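Local coordinates for poly-beta-hydroxybuterate polymerase (PDB 5T6O), which probably polymerises hydroxyacyl groups into polyhydroxybutyrate as an acyltransferase, and is represented here by its catalytic domain of the alpha/beta hydrolase fold, at residues V143-T147 with T148-F152; E189-T193 with F194-R198; Y206-D209 with N210-G214; V263-A266 with S267-V270. The protein carries 1 engineered substitution. One frame throughout, in Å; residues are numbered along the deposited sequence.

Contact 1. Residues V143-T147 with T148-F152; sequences VTLLT and TLLDF
The flat group at the centre of this local contact is the Leu146 carbonyl, and Thr148 OG1 sits over its face, donating a 3.1 Å hydrogen bond to Leu146 O from 74° out of the carbonyl plane. The one aromatic ring, that of Phe152, carries Leu149 CB on one face, 3.4 Å above the plane and offset toward the rim, and makes an edge-to-face pair with Tyr245. Thr147 makes the bend between Leu146 and Thr148: its backbone is in the left-handed region and turns the chain out of the strand. Thr148 OG1 then lies beside its own backbone N, chi1 -65°, which brings the hydroxyl back over the Leu146-Thr147 peptide and within 3.8 Å of Leu145 CB. A water bridges the same bend, accepting from Thr148 N at 3.0 Å and lying 3.0 Å from Leu145 O, to which it can donate. Past the bend the chain doubles back far enough for Leu150 CD1 to meet Leu145 CD1 at 3.9 Å, the two leucines crossing at about a right angle. All the touching residues are buried, and the Thr148 hydroxyl spends its hydrogen on Leu146 O. The whole is the exit of strand 140-146, which lies in the central sheet of the alpha/beta hydrolase fold between strands 113-118 and 272-277. Leu145, Thr148 and Leu150 pack on helix 120-134, at Ser126 and Thr123, while Leu146 and Thr147 rest on the neighbouring strands through Phe118 and Tyr275.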
loop_
_atom_site.group_PDB
_atom_site.type_symbol
_atom_site.label_atom_id
_atom_site.label_comp_id
_atom_site.label_asym_id
_atom_site.label_seq_id
_atom_site.Cartn_x
_atom_site.Cartn_y
_atom_site.Cartn_z
ATOM N N VAL A 143 25.976 21.043 1.769
ATOM C CA VAL A 143 24.868 20.936 0.829
ATOM C C VAL A 143 23.599 20.686 1.625
ATOM O O VAL A 143 23.592 19.851 2.534
ATOM C CB VAL A 143 25.087 19.794 -0.184
ATOM C CG1 VAL A 143 23.854 19.621 -1.074
ATOM C CG2 VAL A 143 26.331 20.068 -1.030
ATOM N N THR A 144 22.531 21.406 1.285
ATOM C CA THR A 144 21.204 21.163 1.838
ATOM C C THR A 144 20.302 20.690 0.703
ATOM O O THR A 144 20.098 21.416 -0.276
ATOM C CB THR A 144 20.645 22.427 2.495
ATOM O OG1 THR A 144 21.500 22.819 3.581
ATOM C CG2 THR A 144 19.230 22.190 3.029
ATOM N N LEU A 145 19.750 19.487 0.843
ATOM C CA LEU A 145 18.839 18.915 -0.148
ATOM C C LEU A 145 17.435 18.919 0.441
ATOM O O LEU A 145 17.107 18.080 1.280
ATOM C CB LEU A 145 19.279 17.501 -0.516
ATOM C CG LEU A 145 20.647 17.389 -1.197
ATOM C CD1 LEU A 145 20.945 15.916 -1.535
ATOM C CD2 LEU A 145 20.695 18.255 -2.463
ATOM N N LEU A 146 16.605 19.868 0.012
ATOM C CA LEU A 146 15.214 19.910 0.435
ATOM C C LEU A 146 14.368 19.141 -0.574
ATOM O O LEU A 146 14.331 19.505 -1.757
ATOM C CB LEU A 146 14.719 21.352 0.549
ATOM C CG LEU A 146 15.523 22.282 1.462
ATOM C CD1 LEU A 146 14.809 23.632 1.546
ATOM C CD2 LEU A 146 15.699 21.692 2.862
ATOM N N THR A 147 13.714 18.068 -0.119
ATOM C CA THR A 147 12.709 17.384 -0.933
ATOM C C THR A 147 13.277 17.004 -2.302
ATOM O O THR A 147 12.701 17.296 -3.351
ATOM C CB THR A 147 11.470 18.277 -1.060
ATOM O OG1 THR A 147 11.128 18.739 0.245
ATOM C CG2 THR A 147 10.278 17.528 -1.614
ATOM N N THR A 148 14.425 16.336 -2.286
ATOM C CA THR A 148 15.193 16.071 -3.503
ATOM C C THR A 148 15.185 14.584 -3.829
ATOM O O THR A 148 15.447 13.754 -2.958
ATOM C CB THR A 148 16.632 16.556 -3.325
ATOM O OG1 THR A 148 16.629 17.977 -3.171
ATOM C CG2 THR A 148 17.521 16.138 -4.509
ATOM N N LEU A 149 14.904 14.248 -5.085
ATOM C CA LEU A 149 15.074 12.880 -5.558
ATOM C C LEU A 149 16.480 12.716 -6.119
ATOM O O LEU A 149 16.891 13.468 -7.010
ATOM C CB LEU A 149 14.033 12.538 -6.624
ATOM C CG LEU A 149 12.597 12.421 -6.114
ATOM C CD1 LEU A 149 11.612 12.316 -7.300
ATOM C CD2 LEU A 149 12.468 11.218 -5.178
ATOM N N LEU A 150 17.225 11.760 -5.570
ATOM C CA LEU A 150 18.432 11.237 -6.194
ATOM C C LEU A 150 18.258 9.783 -6.606
ATOM O O LEU A 150 18.623 9.394 -7.731
ATOM C CB LEU A 150 19.628 11.370 -5.237
ATOM C CG LEU A 150 19.994 12.788 -4.792
ATOM C CD1 LEU A 150 21.198 12.744 -3.846
ATOM C CD2 LEU A 150 20.254 13.717 -5.985
ATOM N N ASP A 151 17.689 8.970 -5.715
ATOM C CA ASP A 151 17.252 7.612 -6.028
ATOM C C ASP A 151 15.766 7.673 -6.352
ATOM O O ASP A 151 14.953 8.027 -5.494
ATOM C CB ASP A 151 17.531 6.676 -4.847
ATOM C CG ASP A 151 17.201 5.217 -5.138
ATOM O OD1 ASP A 151 16.463 4.909 -6.105
ATOM O OD2 ASP A 151 17.684 4.367 -4.361
ATOM N N PHE A 152 15.412 7.355 -7.597
ATOM C CA PHE A 152 14.045 7.504 -8.073
ATOM C C PHE A 152 13.264 6.193 -8.015
ATOM O O PHE A 152 12.188 6.087 -8.618
ATOM C CB PHE A 152 14.047 8.082 -9.504
ATOM C CG PHE A 152 14.490 9.538 -9.586
ATOM C CD1 PHE A 152 15.811 9.896 -9.332
ATOM C CD2 PHE A 152 13.594 10.535 -9.945
ATOM C CE1 PHE A 152 16.221 11.228 -9.404
ATOM C CE2 PHE A 152 13.994 11.878 -10.021
ATOM C CZ PHE A 152 15.305 12.219 -9.756
HETATM O O HOH W 1 15.831 15.628 0.238
#

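Contact 2. Residues E189-T193 with F194-R198; sequences ELANT and FSFLR
Two overlapping type I beta turns, Thr193 to Phe196 and Ser195 to Arg198, carry the chain away from the end of strand 188-191; the first is closed by a weak bond from Phe196 N to Thr193 O (3.3 Å), the second by Arg198 N to Ser195 O. The Asn192 side chain ties the strand end to this coil. Its CG sits between the backbone N and the carbonyl carbon, chi1 58°, which swings the amide oxygen forward over the turn, and OD1 accepts from Ser195 N at 2.9 Å. That bond is bent at the hydrogen (136°), and the donor lies 30° from the amide plane. OD1 also rests 3.2 Å from Ser195 CB, while the Ser195 hydroxyl turns to Trp204 NE1. Phe196 turns its ring edge to Asn192 O and Ala191 CB, both near the ring plane, Ala191 CB being 4.4 Å from CD1. A water accepts from Asn192 N and donates weakly to Ser195 O, a further bridge between strand end and turn. Thr193 OG1 bonds to Asn48 ND2. The ring of Phe194 meets Phe161 of the second subunit, and Leu197 O accepts from Arg198 NH2 of that subunit, so the coil belongs to the subunit interface. Chemically, the short but bent bond to Asn192 OD1 supplements a weak closing bond, Asn226 OD1 of helix 220-227 takes Phe194 N and, weakly, Thr193 N, and Asn192 O probably faces the slightly positive ring hydrogens of Phe196.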
loop_
_atom_site.group_PDB
_atom_site.type_symbol
_atom_site.label_atom_id
_atom_site.label_comp_id
_atom_site.label_asym_id
_atom_site.label_seq_id
_atom_site.Cartn_x
_atom_site.Cartn_y
_atom_site.Cartn_z
ATOM N N GLU A 189 8.076 22.133 -23.545
ATOM C CA GLU A 189 6.957 21.414 -22.958
ATOM C C GLU A 189 6.585 22.081 -21.647
ATOM O O GLU A 189 7.449 22.299 -20.790
ATOM C CB GLU A 189 7.281 19.939 -22.740
ATOM C CG GLU A 189 7.236 19.137 -24.016
ATOM C CD GLU A 189 5.848 19.148 -24.657
ATOM O OE1 GLU A 189 4.836 19.413 -23.949
ATOM O OE2 GLU A 189 5.774 18.886 -25.872
ATOM N N LEU A 190 5.309 22.432 -21.519
ATOM C CA LEU A 190 4.810 23.005 -20.274
ATOM C C LEU A 190 5.039 22.042 -19.123
ATOM O O LEU A 190 4.832 20.833 -19.257
ATOM C CB LEU A 190 3.318 23.303 -20.390
ATOM C CG LEU A 190 2.920 24.508 -21.227
ATOM C CD1 LEU A 190 1.413 24.489 -21.445
ATOM C CD2 LEU A 190 3.367 25.785 -20.521
ATOM N N ALA A 191 5.433 22.592 -17.969
ATOM C CA ALA A 191 5.659 21.777 -16.779
ATOM C C ALA A 191 5.143 22.495 -15.548
ATOM O O ALA A 191 5.247 23.719 -15.439
ATOM C CB ALA A 191 7.143 21.463 -16.564
ATOM N N ASN A 192 4.591 21.726 -14.614
ATOM C CA ASN A 192 4.319 22.241 -13.285
ATOM C C ASN A 192 4.616 21.135 -12.285
ATOM O O ASN A 192 4.915 19.999 -12.654
ATOM C CB ASN A 192 2.887 22.763 -13.172
ATOM C CG ASN A 192 1.865 21.709 -13.493
ATOM O OD1 ASN A 192 2.011 20.558 -13.114
ATOM N ND2 ASN A 192 0.833 22.094 -14.222
ATOM N N THR A 193 4.540 21.479 -11.003
ATOM C CA THR A 193 5.017 20.575 -9.968
ATOM C C THR A 193 3.978 19.516 -9.627
ATOM O O THR A 193 4.280 18.318 -9.632
ATOM C CB THR A 193 5.381 21.371 -8.710
ATOM O OG1 THR A 193 6.440 22.285 -9.018
ATOM C CG2 THR A 193 5.830 20.438 -7.595
ATOM N N PHE A 194 2.751 19.940 -9.322
ATOM C CA PHE A 194 1.778 18.974 -8.828
ATOM C C PHE A 194 1.256 18.063 -9.923
ATOM O O PHE A 194 0.788 16.964 -9.613
ATOM C CB PHE A 194 0.645 19.704 -8.108
ATOM C CG PHE A 194 1.017 20.083 -6.706
ATOM C CD1 PHE A 194 1.782 21.211 -6.462
ATOM C CD2 PHE A 194 0.681 19.260 -5.641
ATOM C CE1 PHE A 194 2.159 21.538 -5.169
ATOM C CE2 PHE A 194 1.053 19.583 -4.340
ATOM C CZ PHE A 194 1.799 20.717 -4.107
ATOM N N SER A 195 1.374 18.456 -11.193
ATOM C CA SER A 195 1.002 17.570 -12.290
ATOM C C SER A 195 2.196 17.199 -13.173
ATOM O O SER A 195 2.019 16.888 -14.356
ATOM C CB SER A 195 -0.116 18.198 -13.126
ATOM O OG SER A 195 -1.276 18.417 -12.325
ATOM N N PHE A 196 3.419 17.204 -12.626
ATOM C CA PHE A 196 4.564 16.823 -13.451
ATOM C C PHE A 196 4.449 15.393 -13.975
ATOM O O PHE A 196 4.929 15.094 -15.076
ATOM C CB PHE A 196 5.896 16.973 -12.708
ATOM C CG PHE A 196 7.080 16.700 -13.597
ATOM C CD1 PHE A 196 7.355 17.543 -14.660
ATOM C CD2 PHE A 196 7.847 15.557 -13.437
ATOM C CE1 PHE A 196 8.417 17.291 -15.516
ATOM C CE2 PHE A 196 8.908 15.293 -14.289
ATOM C CZ PHE A 196 9.195 16.175 -15.327
ATOM N N LEU A 197 3.833 14.490 -13.221
ATOM C CA LEU A 197 3.587 13.147 -13.744
ATOM C C LEU A 197 2.115 12.947 -14.089
ATOM O O LEU A 197 1.582 11.845 -13.969
ATOM C CB LEU A 197 4.058 12.087 -12.745
ATOM C CG LEU A 197 5.550 12.202 -12.402
ATOM C CD1 LEU A 197 5.950 11.209 -11.309
ATOM C CD2 LEU A 197 6.422 12.045 -13.651
ATOM N N ARG A 198 1.442 14.023 -14.490
ATOM C CA ARG A 198 0.011 14.000 -14.734
ATOM C C ARG A 198 -0.245 14.767 -16.025
ATOM O O ARG A 198 0.692 15.367 -16.580
ATOM C CB ARG A 198 -0.743 14.623 -13.551
ATOM C CG ARG A 198 -0.694 13.800 -12.268
ATOM C CD ARG A 198 -1.345 12.437 -12.448
ATOM N NE ARG A 198 -1.319 11.694 -11.190
ATOM C CZ ARG A 198 -1.619 10.406 -11.065
ATOM N NH1 ARG A 198 -1.561 9.834 -9.869
ATOM N NH2 ARG A 198 -1.972 9.690 -12.125
HETATM O O HOH W 2 3.090 19.351 -15.955
#

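Contact 3. Residues Y206-D209 with N210-G214; sequences YVVD and NYLKG
The Val208 carbonyl oxygen receives Leu212 N at 2.9 Å with an N-H...O angle of 167°, an alpha-helical bond from residue i+4 to the carbonyl of residue i in helix 202-215. Equally short is Tyr211 N to Val207 O, and Asn210 N to Tyr206 O and Lys213 N to Asp209 O complete the run. One turn apart, Val208 and Leu212 lie side by side and point the same way, CG1 against CD1 at 3.8 Å. Leu212 continues this apolar face onto Leu223 of helix 220-227 and onto Phe161 of the second subunit. Two polar side chains reach the second subunit: Tyr206 OH bonds to Pro181 O there, and Asn210 OD1 accepts from Ala180 N of the same subunit. Asp209 and Lys213 pair across one turn. The carboxylate of Asp209, its CG anti to the backbone N (chi1 180°), and the extended lysine chain pass each other obliquely, while the ammonium group also makes a cation-pi contact with Phe220. Their salt bridge is long, Asp209 OD2 to Lys213 NZ being 4.0 Å, and the closer approach is of carbon, Lys213 CE lying 3.3 Å from Asp209 OD1.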
loop_
_atom_site.group_PDB
_atom_site.type_symbol
_atom_site.label_atom_id
_atom_site.label_comp_id
_atom_site.label_asym_id
_atom_site.label_seq_id
_atom_site.Cartn_x
_atom_site.Cartn_y
_atom_site.Cartn_z
ATOM N N TYR A 206 -8.004 23.309 -16.108
ATOM C CA TYR A 206 -9.267 23.981 -15.783
ATOM C C TYR A 206 -10.049 23.217 -14.711
ATOM O O TYR A 206 -10.461 23.787 -13.688
ATOM C CB TYR A 206 -10.068 24.110 -17.074
ATOM C CG TYR A 206 -11.436 24.755 -17.065
ATOM C CD1 TYR A 206 -11.579 26.133 -17.203
ATOM C CD2 TYR A 206 -12.587 23.980 -17.042
ATOM C CE1 TYR A 206 -12.839 26.719 -17.277
ATOM C CE2 TYR A 206 -13.860 24.555 -17.126
ATOM C CZ TYR A 206 -13.970 25.932 -17.232
ATOM O OH TYR A 206 -15.212 26.520 -17.319
ATOM N N VAL A 207 -10.245 21.917 -14.922
ATOM C CA VAL A 207 -11.067 21.124 -14.014
ATOM C C VAL A 207 -10.393 20.968 -12.655
ATOM O O VAL A 207 -11.035 21.127 -11.610
ATOM C CB VAL A 207 -11.386 19.758 -14.654
ATOM C CG1 VAL A 207 -11.988 18.826 -13.645
ATOM C CG2 VAL A 207 -12.352 19.939 -15.772
ATOM N N VAL A 208 -9.096 20.667 -12.641
ATOM C CA VAL A 208 -8.405 20.451 -11.374
ATOM C C VAL A 208 -8.365 21.738 -10.557
ATOM O O VAL A 208 -8.673 21.738 -9.359
ATOM C CB VAL A 208 -6.995 19.892 -11.616
ATOM C CG1 VAL A 208 -6.195 19.868 -10.311
ATOM C CG2 VAL A 208 -7.101 18.481 -12.215
ATOM N N ASP A 209 -7.999 22.851 -11.192
ATOM C CA ASP A 209 -7.904 24.118 -10.470
ATOM C C ASP A 209 -9.253 24.495 -9.873
ATOM O O ASP A 209 -9.364 24.804 -8.680
ATOM C CB ASP A 209 -7.396 25.215 -11.415
ATOM C CG ASP A 209 -7.272 26.566 -10.731
ATOM O OD1 ASP A 209 -6.320 26.740 -9.938
ATOM O OD2 ASP A 209 -8.122 27.454 -10.989
ATOM N N ASN A 210 -10.300 24.438 -10.689
ATOM C CA ASN A 210 -11.630 24.792 -10.219
ATOM C C ASN A 210 -12.095 23.855 -9.107
ATOM O O ASN A 210 -12.755 24.286 -8.150
ATOM C CB ASN A 210 -12.590 24.768 -11.405
ATOM C CG ASN A 210 -13.868 25.491 -11.130
ATOM O OD1 ASN A 210 -14.884 24.869 -10.847
ATOM N ND2 ASN A 210 -13.833 26.816 -11.210
ATOM N N TYR A 211 -11.762 22.569 -9.212
ATOM C CA TYR A 211 -12.160 21.622 -8.174
ATOM C C TYR A 211 -11.461 21.926 -6.851
ATOM O O TYR A 211 -12.101 21.953 -5.790
ATOM C CB TYR A 211 -11.852 20.190 -8.605
ATOM C CG TYR A 211 -12.091 19.220 -7.464
ATOM C CD1 TYR A 211 -13.376 18.796 -7.152
ATOM C CD2 TYR A 211 -11.039 18.772 -6.676
ATOM C CE1 TYR A 211 -13.610 17.933 -6.094
ATOM C CE2 TYR A 211 -11.266 17.904 -5.600
ATOM C CZ TYR A 211 -12.553 17.495 -5.325
ATOM O OH TYR A 211 -12.794 16.638 -4.278
ATOM N N LEU A 212 -10.145 22.131 -6.892
ATOM C CA LEU A 212 -9.393 22.341 -5.657
ATOM C C LEU A 212 -9.841 23.614 -4.954
ATOM O O LEU A 212 -9.957 23.646 -3.722
ATOM C CB LEU A 212 -7.897 22.409 -5.958
ATOM C CG LEU A 212 -7.299 21.106 -6.475
ATOM C CD1 LEU A 212 -5.844 21.316 -6.831
ATOM C CD2 LEU A 212 -7.479 20.008 -5.415
ATOM N N LYS A 213 -10.094 24.673 -5.724
ATOM C CA LYS A 213 -10.470 25.952 -5.124
ATOM C C LYS A 213 -11.822 25.880 -4.436
ATOM O O LYS A 213 -12.041 26.575 -3.440
ATOM C CB LYS A 213 -10.462 27.049 -6.181
ATOM C CG LYS A 213 -9.062 27.347 -6.656
ATOM C CD LYS A 213 -8.977 28.621 -7.474
ATOM C CE LYS A 213 -7.521 28.911 -7.805
ATOM N NZ LYS A 213 -7.311 30.288 -8.310
ATOM N N GLY A 214 -12.731 25.044 -4.922
ATOM C CA GLY A 214 -14.063 25.021 -4.354
ATOM C C GLY A 214 -14.333 23.894 -3.373
ATOM O O GLY A 214 -15.358 23.901 -2.684
#

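Contact 4. Residues V263-A266 with S267-V270; sequences VDLA and SIDV
Ser267 reaches back to Asp264 with both its polar hydrogens, which meet at a single acceptor. Its hydroxyl OG donates to Asp264 O at 2.6 Å, in the carbonyl plane, and its backbone N donates to the same oxygen at 2.9 Å from 48° above that plane. The serine oxygen can do so because it is folded in between the backbone N and the carbonyl carbon (chi1 69°), over the turn. Ala266, in the short 3-10 segment, is fixed at its N by Asp264 OD1 at 2.9 Å, an Asx turn in which the donor stands above the carboxylate plane. Leu265 supplies the apolar side: its CD2 meets Ile268 CD1 at 4.2 Å, and both residues face Ser126 of helix 120-134. Leu265 O accepts weakly from Ile268 N at 3.3 Å and more closely from a water that in turn accepts from Asp269 N. A second water accepts from Asp264 N and donates weakly to Ser267 OG. The segment lies in the loop between strand 261-262 and strand 272-277 of the main sheet. Chemically, Asp264 clasps the turn twice, by carboxylate and by carbonyl, and the two donors at Asp264 O would probably polarise that carbonyl.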
loop_
_atom_site.group_PDB
_atom_site.type_symbol
_atom_site.label_atom_id
_atom_site.label_comp_id
_atom_site.label_asym_id
_atom_site.label_seq_id
_atom_site.Cartn_x
_atom_site.Cartn_y
_atom_site.Cartn_z
ATOM N N VAL A 263 29.377 10.642 -13.357
ATOM C CA VAL A 263 28.686 11.186 -12.189
ATOM C C VAL A 263 28.692 10.128 -11.090
ATOM O O VAL A 263 28.064 9.071 -11.221
ATOM C CB VAL A 263 27.254 11.618 -12.522
ATOM C CG1 VAL A 263 26.519 12.025 -11.245
ATOM C CG2 VAL A 263 27.263 12.754 -13.534
ATOM N N ASP A 264 29.386 10.424 -9.994
ATOM C CA ASP A 264 29.381 9.605 -8.785
ATOM C C ASP A 264 28.956 10.520 -7.644
ATOM O O ASP A 264 29.743 11.360 -7.195
ATOM C CB ASP A 264 30.762 9.001 -8.529
ATOM C CG ASP A 264 30.819 8.130 -7.269
ATOM O OD1 ASP A 264 29.847 8.092 -6.479
ATOM O OD2 ASP A 264 31.869 7.488 -7.060
ATOM N N LEU A 265 27.711 10.373 -7.185
ATOM C CA LEU A 265 27.208 11.274 -6.149
ATOM C C LEU A 265 28.001 11.160 -4.855
ATOM O O LEU A 265 28.001 12.105 -4.056
ATOM C CB LEU A 265 25.726 11.007 -5.870
ATOM C CG LEU A 265 24.724 11.276 -6.998
ATOM C CD1 LEU A 265 23.348 10.731 -6.629
ATOM C CD2 LEU A 265 24.642 12.759 -7.327
ATOM N N ALA A 266 28.676 10.029 -4.620
ATOM C CA ALA A 266 29.501 9.920 -3.422
ATOM C C ALA A 266 30.702 10.854 -3.466
ATOM O O ALA A 266 31.301 11.115 -2.419
ATOM C CB ALA A 266 29.972 8.476 -3.216
ATOM N N SER A 267 31.067 11.368 -4.644
ATOM C CA SER A 267 32.235 12.236 -4.749
ATOM C C SER A 267 31.963 13.654 -4.262
ATOM O O SER A 267 32.914 14.420 -4.086
ATOM C CB SER A 267 32.748 12.270 -6.199
ATOM O OG SER A 267 31.828 12.943 -7.046
ATOM N N ILE A 268 30.697 14.019 -4.027
ATOM C CA ILE A 268 30.393 15.346 -3.498
ATOM C C ILE A 268 31.068 15.545 -2.145
ATOM O O ILE A 268 31.730 16.562 -1.903
ATOM C CB ILE A 268 28.872 15.546 -3.409
ATOM C CG1 ILE A 268 28.251 15.462 -4.814
ATOM C CG2 ILE A 268 28.548 16.900 -2.753
ATOM C CD1 ILE A 268 26.744 15.441 -4.810
ATOM N N ASP A 269 30.869 14.595 -1.234
ATOM C CA ASP A 269 31.681 14.418 -0.026
ATOM C C ASP A 269 31.811 15.704 0.798
ATOM O O ASP A 269 32.906 16.179 1.106
ATOM C CB ASP A 269 33.062 13.859 -0.389
ATOM C CG ASP A 269 33.850 13.439 0.833
ATOM O OD1 ASP A 269 33.208 13.201 1.881
ATOM O OD2 ASP A 269 35.100 13.362 0.752
ATOM N N VAL A 270 30.663 16.260 1.170
ATOM C CA VAL A 270 30.624 17.360 2.132
ATOM C C VAL A 270 29.470 17.119 3.092
ATOM O O VAL A 270 28.549 16.347 2.796
ATOM C CB VAL A 270 30.463 18.732 1.446
ATOM C CG1 VAL A 270 31.595 18.994 0.442
ATOM C CG2 VAL A 270 29.098 18.837 0.791
HETATM O O HOH W 3 31.323 12.468 -10.309
HETATM O O HOH W 4 28.639 12.584 -1.460
#

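Contacts 1 and 4 pack together in the alpha/beta hydrolase fold, their centres 13 Å apart: Val143 CG2 meets Val270 CG2 at 3.5 Å, Leu150 CB lies 4.0 Å from Leu265 CD1, and both lean on helix 120-134. That helix follows strand 113-118, the arrangement that in this fold commonly forms the nucleophile elbow. Contacts 2 and 3 follow each other along the chain, on the same side of its centre as each other, with their own centres 16 Å apart. Contact 2 comes within about 7 Å of contact 1 at nearest atoms, whereas contact 3 stays about 31 Å from contact 4, on opposite sides of the chain's centre. Contacts 2 and 3 share the second subunit and touch neither contact 1 nor contact 4.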